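Local coordinates for protein N-acetylmuramoyl-L-alanine amidase (Mycobacteroides abscessus, PDB 7AGL) that probably hydrolyses the amide bond between N-acetylmuramic acid and L-alanine in peptidoglycan, using a bound zinc ion, at residues Trp56-Leu61 against Lys202-Val207. Sequence-based numbering, arbitrary orientation.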
loop_
_atom_site.group_PDB
_atom_site.type_symbol
_atom_site.label_atom_id
_atom_site.label_comp_id
_atom_site.label_asym_id
_atom_site.label_seq_id
_atom_site.Cartn_x
_atom_site.Cartn_y
_atom_site.Cartn_z
ATOM N N TRP A 56 5.558 -3.470 -7.119
ATOM C CA TRP A 56 5.207 -3.363 -8.534
ATOM C C TRP A 56 4.500 -4.626 -9.028
ATOM O O TRP A 56 3.397 -4.565 -9.583
ATOM C CB TRP A 56 6.486 -3.107 -9.338
ATOM C CG TRP A 56 6.322 -3.142 -10.828
ATOM C CD1 TRP A 56 6.840 -4.069 -11.698
ATOM C CD2 TRP A 56 5.633 -2.179 -11.632
ATOM N NE1 TRP A 56 6.513 -3.731 -12.999
ATOM C CE2 TRP A 56 5.759 -2.585 -12.977
ATOM C CE3 TRP A 56 4.914 -1.013 -11.342
ATOM C CZ2 TRP A 56 5.192 -1.861 -14.029
ATOM C CZ3 TRP A 56 4.335 -0.323 -12.368
ATOM C CH2 TRP A 56 4.492 -0.728 -13.706
ATOM N N ASN A 57 5.122 -5.782 -8.826
ATOM C CA ASN A 57 4.560 -7.014 -9.361
ATOM C C ASN A 57 3.257 -7.375 -8.666
ATOM O O ASN A 57 2.328 -7.869 -9.311
ATOM C CB ASN A 57 5.594 -8.124 -9.259
ATOM C CG ASN A 57 6.592 -8.051 -10.413
ATOM O OD1 ASN A 57 7.746 -7.723 -10.224
ATOM N ND2 ASN A 57 6.114 -8.310 -11.622
ATOM N N THR A 58 3.154 -7.128 -7.356
ATOM C CA THR A 58 1.889 -7.425 -6.693
ATOM C C THR A 58 0.779 -6.504 -7.179
ATOM O O THR A 58 -0.349 -6.959 -7.399
ATOM C CB THR A 58 2.063 -7.348 -5.183
ATOM O OG1 THR A 58 3.097 -8.272 -4.816
ATOM C CG2 THR A 58 0.755 -7.745 -4.475
ATOM N N VAL A 59 1.078 -5.210 -7.367
ATOM C CA VAL A 59 0.070 -4.286 -7.887
ATOM C C VAL A 59 -0.377 -4.700 -9.289
ATOM O O VAL A 59 -1.563 -4.605 -9.618
ATOM C CB VAL A 59 0.590 -2.836 -7.846
ATOM C CG1 VAL A 59 -0.233 -1.936 -8.778
ATOM C CG2 VAL A 59 0.532 -2.337 -6.375
ATOM N N LEU A 60 0.549 -5.162 -10.138
ATOM C CA LEU A 60 0.125 -5.598 -11.473
ATOM C C LEU A 60 -0.906 -6.721 -11.382
ATOM O O LEU A 60 -1.863 -6.766 -12.165
ATOM C CB LEU A 60 1.323 -6.055 -12.314
ATOM C CG LEU A 60 2.366 -4.986 -12.649
ATOM C CD1 LEU A 60 3.430 -5.591 -13.544
ATOM C CD2 LEU A 60 1.708 -3.801 -13.327
ATOM N N LEU A 61 -0.728 -7.631 -10.423
ATOM C CA LEU A 61 -1.674 -8.729 -10.264
ATOM C C LEU A 61 -3.003 -8.233 -9.709
ATOM O O LEU A 61 -4.070 -8.682 -10.147
ATOM C CB LEU A 61 -1.074 -9.810 -9.357
ATOM C CG LEU A 61 0.195 -10.475 -9.888
ATOM C CD1 LEU A 61 0.779 -11.361 -8.800
ATOM C CD2 LEU A 61 -0.086 -11.293 -11.158
ATOM N N LYS A 202 -1.318 -14.822 -4.207
ATOM C CA LYS A 202 -2.146 -14.942 -3.002
ATOM C C LYS A 202 -2.292 -13.607 -2.271
ATOM O O LYS A 202 -3.384 -13.272 -1.797
ATOM C CB LYS A 202 -1.558 -15.989 -2.053
ATOM C CG LYS A 202 -1.862 -17.412 -2.417
ATOM C CD LYS A 202 -1.452 -18.315 -1.269
ATOM C CE LYS A 202 -2.638 -19.105 -0.732
ATOM N NZ LYS A 202 -3.232 -19.954 -1.798
ATOM N N TYR A 203 -1.197 -12.853 -2.129
ATOM C CA TYR A 203 -1.308 -11.497 -1.584
ATOM C C TYR A 203 -2.308 -10.668 -2.377
ATOM O O TYR A 203 -3.165 -9.978 -1.808
ATOM C CB TYR A 203 0.049 -10.797 -1.619
ATOM C CG TYR A 203 1.030 -11.174 -0.535
ATOM C CD1 TYR A 203 0.641 -11.274 0.803
ATOM C CD2 TYR A 203 2.364 -11.402 -0.854
ATOM C CE1 TYR A 203 1.562 -11.599 1.793
ATOM C CE2 TYR A 203 3.283 -11.719 0.122
ATOM C CZ TYR A 203 2.883 -11.817 1.443
ATOM O OH TYR A 203 3.819 -12.144 2.401
ATOM N N ALA A 204 -2.195 -10.704 -3.706
ATOM C CA ALA A 204 -3.043 -9.852 -4.533
ATOM C C ALA A 204 -4.508 -10.245 -4.394
ATOM O O ALA A 204 -5.375 -9.371 -4.282
ATOM C CB ALA A 204 -2.599 -9.926 -6.000
ATOM N N GLN A 205 -4.802 -11.553 -4.427
ATOM C CA GLN A 205 -6.187 -12.012 -4.296
ATOM C C GLN A 205 -6.791 -11.537 -2.988
ATOM O O GLN A 205 -7.964 -11.140 -2.940
ATOM C CB GLN A 205 -6.247 -13.535 -4.368
ATOM C CG GLN A 205 -5.909 -14.091 -5.719
ATOM C CD GLN A 205 -5.931 -15.596 -5.704
ATOM O OE1 GLN A 205 -6.923 -16.209 -5.285
ATOM N NE2 GLN A 205 -4.830 -16.211 -6.135
ATOM N N ALA A 206 -5.996 -11.567 -1.916
ATOM C CA ALA A 206 -6.495 -11.170 -0.604
ATOM C C ALA A 206 -6.795 -9.678 -0.568
ATOM O O ALA A 206 -7.832 -9.265 -0.043
ATOM C CB ALA A 206 -5.480 -11.543 0.475
ATOM N N VAL A 207 -5.895 -8.860 -1.126
ATOM C CA VAL A 207 -6.155 -7.426 -1.226
ATOM C C VAL A 207 -7.418 -7.172 -2.036
ATOM O O VAL A 207 -8.260 -6.344 -1.657
ATOM C CB VAL A 207 -4.932 -6.714 -1.828
ATOM C CG1 VAL A 207 -5.252 -5.246 -2.162
ATOM C CG2 VAL A 207 -3.755 -6.816 -0.848
#
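With OG1 of Thr58 at chi1 -58°, CG2 stands trans to the backbone N and reaches towards Tyr203, while OG1 turns back along its own helix and hydrogen-bonds to Phe54 O. Leu61 carries CG beside its backbone N and anti to its carbonyl carbon, and meets Ala204 through CB, not through the isopropyl end (CG, CD1, CD2). The two residues belong to a helix-helix crossing in the alpha/beta fold of a zinc-dependent amidase, between helices 51-68 and 197-215; the axes of segments 56-61 and 202-207 approach to 8.7 Å and cross at -52°, consistent with ridges-into-grooves packing. Ala204 CB sits among Thr58, Leu61, Ile62 and Gln65, four positions spaced i, i+3, i+4 and i+7. A methyl group is all that projects here, and the CA atoms of Thr58 and Ala204 lie 5.9 Å apart. This face of helix 51-68, about two turns long, packs on helix 197-215, while Val59 touches Leu12 and Pro14 of strand 9-14; the same helix supplies the zinc ligand Glu51 at its N-terminal end. Across the crossing no hydrogen bond is made, so the contact rests on apolar packing. Tyr203 adds its CB, 4.2 Å from Thr58 CG2, and sends its ring away. The closest approach is Leu61 CB to Ala204 CB at 3.7 Å, with Thr58 O 4.0 Å from that same Ala204 CB.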